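Local coordinates for protein cellobiose 2-epimerase (Caldibacillus thermoamylovorans, PDB 5ZHB) that catalyses the epimerisation of cellobiose at C2 of its reducing-end glucose, giving glucosyl-mannose, at residues T122-R126 against N195-V199; H186-L190 against L212-F216; S252-D256 against M272-A277. One frame throughout, in Å; residues are numbered along the deposited sequence.

Contact 1: residues T122-R126 against N195-V199; sequences TEYYR and NLYRV
Asn195 reaches across to Thr122 and Glu123, joining two inner helices of an (alpha/alpha)6 barrel whose segments here run 33° from parallel. Its amide nitrogen serves both, and also the carbonyl of Tyr119 on the helix of Thr122. Asn195 ND2 donates to Glu123 OE1 at 3.0 Å, nearly in the amide plane and along the anti lone pair of the carboxylate, the groups almost coplanar. The bond from Asn195 ND2 to Thr122 OG1 is more bent (136°); the threonine hydroxyl is also bonded to the carbonyl of Val118. Glu123 has its CG anti to the backbone N and its chain turned at chi2 (67°), which brings OE1 to the amide, while OE2 forms a salt bridge with Arg64. Arg126 NH1 is a second donor to Glu123 OE1, in a salt bridge on its syn side, and a water that also donates to Asn195 OD1 is the third. Arg198 NH1 bonds to Asn195 OD1 at 2.9 Å, fixing the flip of the amide. CD of Arg198 lies over one face of the Arg126 guanidinium. Beyond this cluster, Val199 CG2 comes in the plane of the Tyr125 ring at its edge, and presses on Arg126 CG at 3.4 Å.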
loop_
_atom_site.group_PDB
_atom_site.type_symbol
_atom_site.label_atom_id
_atom_site.label_comp_id
_atom_site.label_asym_id
_atom_site.label_seq_id
_atom_site.Cartn_x
_atom_site.Cartn_y
_atom_site.Cartn_z
ATOM N N THR A 122 2.781 -10.348 9.246
ATOM C CA THR A 122 3.575 -9.800 10.334
ATOM C C THR A 122 2.707 -8.903 11.208
ATOM O O THR A 122 2.791 -9.001 12.424
ATOM C CB THR A 122 4.851 -9.128 9.822
ATOM O OG1 THR A 122 4.574 -8.080 8.894
ATOM C CG2 THR A 122 5.763 -10.137 9.152
ATOM N N GLU A 123 1.801 -8.109 10.615
ATOM C CA GLU A 123 0.933 -7.260 11.409
ATOM C C GLU A 123 0.003 -8.111 12.285
ATOM O O GLU A 123 -0.233 -7.804 13.458
ATOM C CB GLU A 123 0.117 -6.334 10.515
ATOM C CG GLU A 123 -0.578 -5.195 11.257
ATOM C CD GLU A 123 0.377 -4.168 11.865
ATOM O OE1 GLU A 123 1.588 -4.118 11.549
ATOM O OE2 GLU A 123 -0.141 -3.424 12.711
ATOM N N TYR A 124 -0.524 -9.201 11.723
ATOM C CA TYR A 124 -1.393 -10.083 12.478
ATOM C C TYR A 124 -0.583 -10.710 13.610
ATOM O O TYR A 124 -1.070 -10.847 14.731
ATOM C CB TYR A 124 -1.987 -11.110 11.513
ATOM C CG TYR A 124 -2.970 -12.071 12.166
ATOM C CD1 TYR A 124 -4.216 -11.640 12.565
ATOM C CD2 TYR A 124 -2.673 -13.427 12.283
ATOM C CE1 TYR A 124 -5.133 -12.522 13.110
ATOM C CE2 TYR A 124 -3.574 -14.312 12.842
ATOM C CZ TYR A 124 -4.803 -13.856 13.263
ATOM O OH TYR A 124 -5.739 -14.708 13.805
ATOM N N TYR A 125 0.681 -11.036 13.323
ATOM C CA TYR A 125 1.531 -11.615 14.347
ATOM C C TYR A 125 1.718 -10.608 15.485
ATOM O O TYR A 125 1.699 -10.976 16.652
ATOM C CB TYR A 125 2.846 -12.074 13.730
ATOM C CG TYR A 125 3.770 -12.708 14.758
ATOM C CD1 TYR A 125 3.596 -14.030 15.162
ATOM C CD2 TYR A 125 4.774 -11.962 15.359
ATOM C CE1 TYR A 125 4.443 -14.608 16.101
ATOM C CE2 TYR A 125 5.607 -12.520 16.312
ATOM C CZ TYR A 125 5.455 -13.847 16.669
ATOM O OH TYR A 125 6.322 -14.362 17.584
ATOM N N ARG A 126 1.846 -9.318 15.158
ATOM C CA ARG A 126 2.043 -8.311 16.192
ATOM C C ARG A 126 0.933 -8.391 17.240
ATOM O O ARG A 126 1.196 -8.160 18.414
ATOM C CB ARG A 126 2.157 -6.884 15.635
ATOM C CG ARG A 126 3.399 -6.737 14.769
ATOM C CD ARG A 126 3.515 -5.413 14.056
ATOM N NE ARG A 126 3.765 -4.323 15.000
ATOM C CZ ARG A 126 3.693 -3.038 14.712
ATOM N NH1 ARG A 126 3.319 -2.629 13.511
ATOM N NH2 ARG A 126 3.954 -2.148 15.652
ATOM N N ASN A 195 8.119 -4.294 8.315
ATOM C CA ASN A 195 7.193 -4.856 9.293
ATOM C C ASN A 195 7.708 -6.197 9.822
ATOM O O ASN A 195 7.495 -6.531 11.010
ATOM C CB ASN A 195 5.775 -4.905 8.723
ATOM C CG ASN A 195 4.719 -4.554 9.738
ATOM O OD1 ASN A 195 4.865 -3.578 10.494
ATOM N ND2 ASN A 195 3.642 -5.333 9.786
ATOM N N LEU A 196 8.386 -6.948 8.951
ATOM C CA LEU A 196 8.938 -8.244 9.324
ATOM C C LEU A 196 10.033 -8.018 10.370
ATOM O O LEU A 196 10.091 -8.721 11.382
ATOM C CB LEU A 196 9.445 -8.994 8.094
ATOM C CG LEU A 196 10.043 -10.390 8.332
ATOM C CD1 LEU A 196 9.108 -11.343 9.072
ATOM C CD2 LEU A 196 10.469 -11.019 7.029
ATOM N N TYR A 197 10.867 -6.994 10.147
ATOM C CA TYR A 197 11.992 -6.727 11.036
ATOM C C TYR A 197 11.490 -6.277 12.409
ATOM O O TYR A 197 12.130 -6.561 13.419
ATOM C CB TYR A 197 12.933 -5.720 10.375
ATOM C CG TYR A 197 14.232 -5.576 11.148
ATOM C CD1 TYR A 197 15.283 -6.463 10.953
ATOM C CD2 TYR A 197 14.351 -4.624 12.158
ATOM C CE1 TYR A 197 16.448 -6.365 11.699
ATOM C CE2 TYR A 197 15.523 -4.489 12.882
ATOM C CZ TYR A 197 16.565 -5.371 12.658
ATOM O OH TYR A 197 17.694 -5.238 13.398
ATOM N N ARG A 198 10.332 -5.604 12.466
ATOM C CA ARG A 198 9.707 -5.265 13.734
ATOM C C ARG A 198 9.446 -6.521 14.558
ATOM O O ARG A 198 9.394 -6.462 15.771
ATOM C CB ARG A 198 8.370 -4.526 13.578
ATOM C CG ARG A 198 8.475 -3.121 13.000
ATOM C CD ARG A 198 7.095 -2.476 12.952
ATOM N NE ARG A 198 7.134 -1.039 12.643
ATOM C CZ ARG A 198 6.949 -0.468 11.450
ATOM N NH1 ARG A 198 6.488 -1.150 10.399
ATOM N NH2 ARG A 198 7.259 0.804 11.327
ATOM N N VAL A 199 9.221 -7.654 13.903
ATOM C CA VAL A 199 8.731 -8.833 14.602
ATOM C C VAL A 199 9.791 -9.934 14.676
ATOM O O VAL A 199 9.627 -10.893 15.413
ATOM C CB VAL A 199 7.477 -9.140 13.759
ATOM C CG1 VAL A 199 7.380 -10.554 13.215
ATOM C CG2 VAL A 199 6.227 -8.656 14.454
HETATM O O HOH W 1 2.581 -2.117 9.945
#

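Contact 2: residues H186-L190 against L212-F216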
loop_
_atom_site.group_PDB
_atom_site.type_symbol
_atom_site.label_atom_id
_atom_site.label_comp_id
_atom_site.label_asym_id
_atom_site.label_seq_id
_atom_site.Cartn_x
_atom_site.Cartn_y
_atom_site.Cartn_z
ATOM N N HIS A 186 9.396 -2.787 -5.566
ATOM C CA HIS A 186 10.448 -2.509 -4.604
ATOM C C HIS A 186 9.898 -1.785 -3.375
ATOM O O HIS A 186 10.304 -2.072 -2.244
ATOM C CB HIS A 186 11.588 -1.774 -5.330
ATOM C CG HIS A 186 12.359 -2.726 -6.199
ATOM N ND1 HIS A 186 11.939 -3.076 -7.465
ATOM C CD2 HIS A 186 13.502 -3.435 -5.961
ATOM C CE1 HIS A 186 12.801 -3.970 -7.974
ATOM N NE2 HIS A 186 13.763 -4.207 -7.082
ATOM N N LEU A 187 8.941 -0.869 -3.585
ATOM C CA LEU A 187 8.406 -0.107 -2.453
ATOM C C LEU A 187 7.727 -1.051 -1.465
ATOM O O LEU A 187 7.946 -0.967 -0.240
ATOM C CB LEU A 187 7.454 0.983 -2.963
ATOM C CG LEU A 187 6.763 1.854 -1.900
ATOM C CD1 LEU A 187 7.773 2.507 -1.000
ATOM C CD2 LEU A 187 5.868 2.898 -2.515
ATOM N N HIS A 188 6.847 -1.924 -2.000
ATOM C CA HIS A 188 6.048 -2.806 -1.147
ATOM C C HIS A 188 6.890 -3.947 -0.577
ATOM O O HIS A 188 6.580 -4.435 0.508
ATOM C CB HIS A 188 4.710 -3.156 -1.809
ATOM C CG HIS A 188 3.910 -1.914 -1.981
ATOM N ND1 HIS A 188 3.340 -1.257 -0.906
ATOM C CD2 HIS A 188 3.712 -1.121 -3.034
ATOM C CE1 HIS A 188 2.759 -0.149 -1.353
ATOM N NE2 HIS A 188 2.984 -0.038 -2.616
ATOM N N VAL A 189 7.978 -4.343 -1.246
ATOM C CA VAL A 189 8.907 -5.248 -0.599
ATOM C C VAL A 189 9.515 -4.541 0.617
ATOM O O VAL A 189 9.578 -5.111 1.697
ATOM C CB VAL A 189 9.974 -5.804 -1.555
ATOM C CG1 VAL A 189 11.053 -6.592 -0.808
ATOM C CG2 VAL A 189 9.321 -6.662 -2.627
ATOM N N LEU A 190 9.978 -3.297 0.440
ATOM C CA LEU A 190 10.550 -2.547 1.563
ATOM C C LEU A 190 9.541 -2.384 2.704
ATOM O O LEU A 190 9.857 -2.600 3.871
ATOM C CB LEU A 190 11.056 -1.210 1.027
ATOM C CG LEU A 190 11.636 -0.244 2.065
ATOM C CD1 LEU A 190 12.845 -0.812 2.792
ATOM C CD2 LEU A 190 12.032 0.994 1.329
ATOM N N LEU A 212 17.523 -2.321 -0.204
ATOM C CA LEU A 212 16.368 -1.638 -0.813
ATOM C C LEU A 212 16.460 -0.117 -0.695
ATOM O O LEU A 212 16.154 0.629 -1.649
ATOM C CB LEU A 212 15.095 -2.202 -0.170
ATOM C CG LEU A 212 14.637 -3.549 -0.764
ATOM C CD1 LEU A 212 13.827 -4.374 0.162
ATOM C CD2 LEU A 212 13.832 -3.328 -2.034
ATOM N N ILE A 213 16.902 0.352 0.460
ATOM C CA ILE A 213 17.004 1.791 0.674
ATOM C C ILE A 213 18.008 2.390 -0.294
ATOM O O ILE A 213 17.763 3.413 -0.938
ATOM C CB ILE A 213 17.321 2.110 2.142
ATOM C CG1 ILE A 213 16.144 1.768 3.015
ATOM C CG2 ILE A 213 17.720 3.595 2.292
ATOM C CD1 ILE A 213 16.495 1.550 4.472
ATOM N N ASP A 214 19.125 1.692 -0.477
ATOM C CA ASP A 214 20.182 2.171 -1.359
ATOM C C ASP A 214 19.743 2.138 -2.820
ATOM O O ASP A 214 20.001 3.087 -3.568
ATOM C CB ASP A 214 21.478 1.449 -1.039
ATOM C CG ASP A 214 22.688 2.221 -1.531
ATOM O OD1 ASP A 214 22.895 3.354 -1.031
ATOM O OD2 ASP A 214 23.296 1.756 -2.500
ATOM N N LEU A 215 18.996 1.082 -3.214
ATOM C CA LEU A 215 18.396 1.054 -4.534
ATOM C C LEU A 215 17.463 2.254 -4.728
ATOM O O LEU A 215 17.453 2.875 -5.790
ATOM C CB LEU A 215 17.653 -0.265 -4.746
ATOM C CG LEU A 215 18.487 -1.538 -4.942
ATOM C CD1 LEU A 215 17.594 -2.755 -4.869
ATOM C CD2 LEU A 215 19.177 -1.498 -6.265
ATOM N N PHE A 216 16.635 2.556 -3.730
ATOM C CA PHE A 216 15.787 3.739 -3.837
ATOM C C PHE A 216 16.647 4.987 -4.034
ATOM O O PHE A 216 16.379 5.777 -4.944
ATOM C CB PHE A 216 14.847 3.928 -2.645
ATOM C CG PHE A 216 13.500 3.276 -2.927
ATOM C CD1 PHE A 216 12.544 3.939 -3.692
ATOM C CD2 PHE A 216 13.256 1.973 -2.526
ATOM C CE1 PHE A 216 11.336 3.329 -3.992
ATOM C CE2 PHE A 216 12.044 1.367 -2.823
ATOM C CZ PHE A 216 11.098 2.037 -3.567
#
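Phe216 drives its ring edge-first at the backbone of the facing helix. The far corner, CZ, stops 3.6 Å from Leu187 CA, and Phe216 CE2 lies 3.9 Å from the carbonyl carbon of His186; both meet the ring near its plane, so the phenyl acts as a thin wedge. Leu190 approaches the same ring obliquely with CD2, and its other branch, CD1, runs alongside Leu212, the two leucine side chains sliding past each other in opposite directions with Leu190 CD1 4.0 Å from Leu212 CB. That same CD1 also touches Ile213 CG1.

Leu212 forks between two partners. Its CD1 meets Val189 CG1 at 3.7 Å, the side chains crossing at about a right angle, whereas Leu212 CD2 sits 3.9 Å from His186 CD2, at the edge of the imidazole. With CG beside the backbone N (chi1 -74°), the His186 ring is directed toward Leu212 and Leu215. Its rotation is fixed by bonds from both nitrogens, ND1 to the carbonyl of Thr182 and NE2 to the amide of Tyr156, and Trp236 stacks on it edge-to-face. No hydrogen bond joins the two segments, and every touching residue is buried. The segments, 149° apart in direction, belong to helices linked by a short turn that form a helical hairpin, an inner helix backed by an outer one, as in (alpha/alpha)6 barrels.

Contact 3: residues S252-D256 against M272-A277; sequences SWLID and MVIDIA
Ser252 and Val273 bring two antiparallel helices (167° between the segments) near each other, their CA atoms 4.6 Å apart; the pair forms an inner-outer hairpin of the (alpha/alpha)6 barrel. One hydrogen bond crosses it. A chi1 of 174° swings Ser252 OG over to Val273 O, to which it donates at 2.8 Å, approaching from outside the carbonyl plane. The acceptor also takes a weak bond from Ala277 N, so the serine supplements a long helical link.

Apolar contacts flank that bond along the interface. Ile255 offers its CG2 branch to two residues at once, Val273 CG2 and Met272 CE, each 4.0 Å away. Met272 is extended until its last torsion, chi3, which turns the methyl toward the isoleucine. One turn on from Met272, Ile276 CG2 rests on Ser252 CB.

The charged residue of the first helix joins through its carbon atoms: Asp256 CG lies 3.9 Å from Val273 CG1, the side chains crossing at about a right angle. Its carboxylate is held by Lys322, Lys260 and Asn318, which ties the hairpin to helix 306-323. The valine fork, finally, straddles a main-chain oxygen, with Val273 CG1 3.4 Å and Val273 CG2 3.5 Å from Ser252 O.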
loop_
_atom_site.group_PDB
_atom_site.type_symbol
_atom_site.label_atom_id
_atom_site.label_comp_id
_atom_site.label_asym_id
_atom_site.label_seq_id
_atom_site.Cartn_x
_atom_site.Cartn_y
_atom_site.Cartn_z
ATOM N N SER A 252 8.313 8.461 0.712
ATOM C CA SER A 252 8.989 9.333 1.662
ATOM C C SER A 252 8.844 8.780 3.070
ATOM O O SER A 252 9.835 8.583 3.751
ATOM C CB SER A 252 8.483 10.745 1.573
ATOM O OG SER A 252 9.044 11.553 2.592
ATOM N N TRP A 253 7.613 8.519 3.531
ATOM C CA TRP A 253 7.442 8.159 4.927
ATOM C C TRP A 253 7.638 6.666 5.173
ATOM O O TRP A 253 8.085 6.296 6.259
ATOM C CB TRP A 253 6.109 8.664 5.475
ATOM C CG TRP A 253 4.882 7.889 5.086
ATOM C CD1 TRP A 253 4.066 8.123 4.026
ATOM C CD2 TRP A 253 4.299 6.791 5.807
ATOM N NE1 TRP A 253 3.051 7.205 3.996
ATOM C CE2 TRP A 253 3.156 6.394 5.087
ATOM C CE3 TRP A 253 4.621 6.107 6.977
ATOM C CZ2 TRP A 253 2.340 5.352 5.517
ATOM C CZ3 TRP A 253 3.822 5.061 7.398
ATOM C CH2 TRP A 253 2.669 4.724 6.697
ATOM N N LEU A 254 7.378 5.830 4.161
ATOM C CA LEU A 254 7.714 4.408 4.271
ATOM C C LEU A 254 9.229 4.180 4.328
ATOM O O LEU A 254 9.693 3.404 5.149
ATOM C CB LEU A 254 7.091 3.585 3.148
ATOM C CG LEU A 254 5.559 3.475 3.157
ATOM C CD1 LEU A 254 5.101 2.631 1.992
ATOM C CD2 LEU A 254 4.992 2.916 4.457
ATOM N N ILE A 255 10.006 4.843 3.473
ATOM C CA ILE A 255 11.464 4.729 3.588
ATOM C C ILE A 255 11.892 5.205 4.978
ATOM O O ILE A 255 12.711 4.562 5.671
ATOM C CB ILE A 255 12.161 5.479 2.438
ATOM C CG1 ILE A 255 11.913 4.781 1.101
ATOM C CG2 ILE A 255 13.660 5.660 2.715
ATOM C CD1 ILE A 255 12.154 5.645 -0.123
ATOM N N ASP A 256 11.285 6.308 5.450
ATOM C CA ASP A 256 11.656 6.832 6.759
ATOM C C ASP A 256 11.385 5.804 7.855
ATOM O O ASP A 256 12.202 5.593 8.751
ATOM C CB ASP A 256 10.920 8.121 7.097
ATOM C CG ASP A 256 11.646 9.012 8.097
ATOM O OD1 ASP A 256 12.860 8.815 8.273
ATOM O OD2 ASP A 256 10.985 9.858 8.714
ATOM N N MET A 272 16.901 12.525 1.499
ATOM C CA MET A 272 15.998 12.087 0.447
ATOM C C MET A 272 14.547 12.147 0.949
ATOM O O MET A 272 13.703 12.681 0.259
ATOM C CB MET A 272 16.348 10.684 -0.081
ATOM C CG MET A 272 15.304 10.113 -1.040
ATOM S SD MET A 272 15.791 8.473 -1.625
ATOM C CE MET A 272 15.854 7.561 -0.088
ATOM N N VAL A 273 14.266 11.603 2.126
ATOM C CA VAL A 273 12.920 11.600 2.675
ATOM C C VAL A 273 12.346 13.019 2.674
ATOM O O VAL A 273 11.208 13.251 2.257
ATOM C CB VAL A 273 12.981 10.947 4.068
ATOM C CG1 VAL A 273 11.729 11.217 4.915
ATOM C CG2 VAL A 273 13.213 9.442 3.938
ATOM N N ILE A 274 13.184 13.991 3.088
ATOM C CA ILE A 274 12.722 15.346 3.293
ATOM C C ILE A 274 12.517 16.009 1.942
ATOM O O ILE A 274 11.484 16.620 1.714
ATOM C CB ILE A 274 13.699 16.101 4.221
ATOM C CG1 ILE A 274 13.697 15.505 5.609
ATOM C CG2 ILE A 274 13.404 17.603 4.278
ATOM C CD1 ILE A 274 14.945 15.827 6.425
ATOM N N ASP A 275 13.476 15.815 1.017
ATOM C CA ASP A 275 13.446 16.475 -0.281
ATOM C C ASP A 275 12.256 16.018 -1.131
ATOM O O ASP A 275 11.649 16.810 -1.862
ATOM C CB ASP A 275 14.786 16.299 -0.985
ATOM C CG ASP A 275 15.956 17.054 -0.344
ATOM O OD1 ASP A 275 15.705 17.888 0.555
ATOM O OD2 ASP A 275 17.101 16.767 -0.712
ATOM N N ILE A 276 11.933 14.719 -1.062
ATOM C CA ILE A 276 10.749 14.221 -1.740
ATOM C C ILE A 276 9.517 14.970 -1.217
ATOM O O ILE A 276 8.697 15.442 -1.995
ATOM C CB ILE A 276 10.619 12.690 -1.586
ATOM C CG1 ILE A 276 11.735 11.912 -2.338
ATOM C CG2 ILE A 276 9.236 12.198 -2.018
ATOM C CD1 ILE A 276 11.907 10.494 -1.820
ATOM N N ALA A 277 9.375 15.089 0.102
ATOM C CA ALA A 277 8.184 15.702 0.673
ATOM C C ALA A 277 8.039 17.164 0.242
ATOM O O ALA A 277 6.970 17.601 -0.199
ATOM C CB ALA A 277 8.187 15.527 2.161
#

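Followed from the N terminus, the chain first enters contact 1 on helix 111-128, passes through outer helix 131-145 and a strand-bearing excursion, and returns on helix 183-199 to close that loop. Before it does so, 186-190 has opened contact 2, which closes only on helix 203-220; the two therefore cross, sharing helix 183-199 with centres about 18 Å apart. Contact 3 follows in series, a short hairpin loop from helix 245-262 to 267-283. It touches contact 2 through Leu190 CD2 and Ile255 CG1, 3.8 Å apart. Contact 1 thus joins neighbours around the inner ring, while contacts 2 and 3 bind inner helices to outer ones.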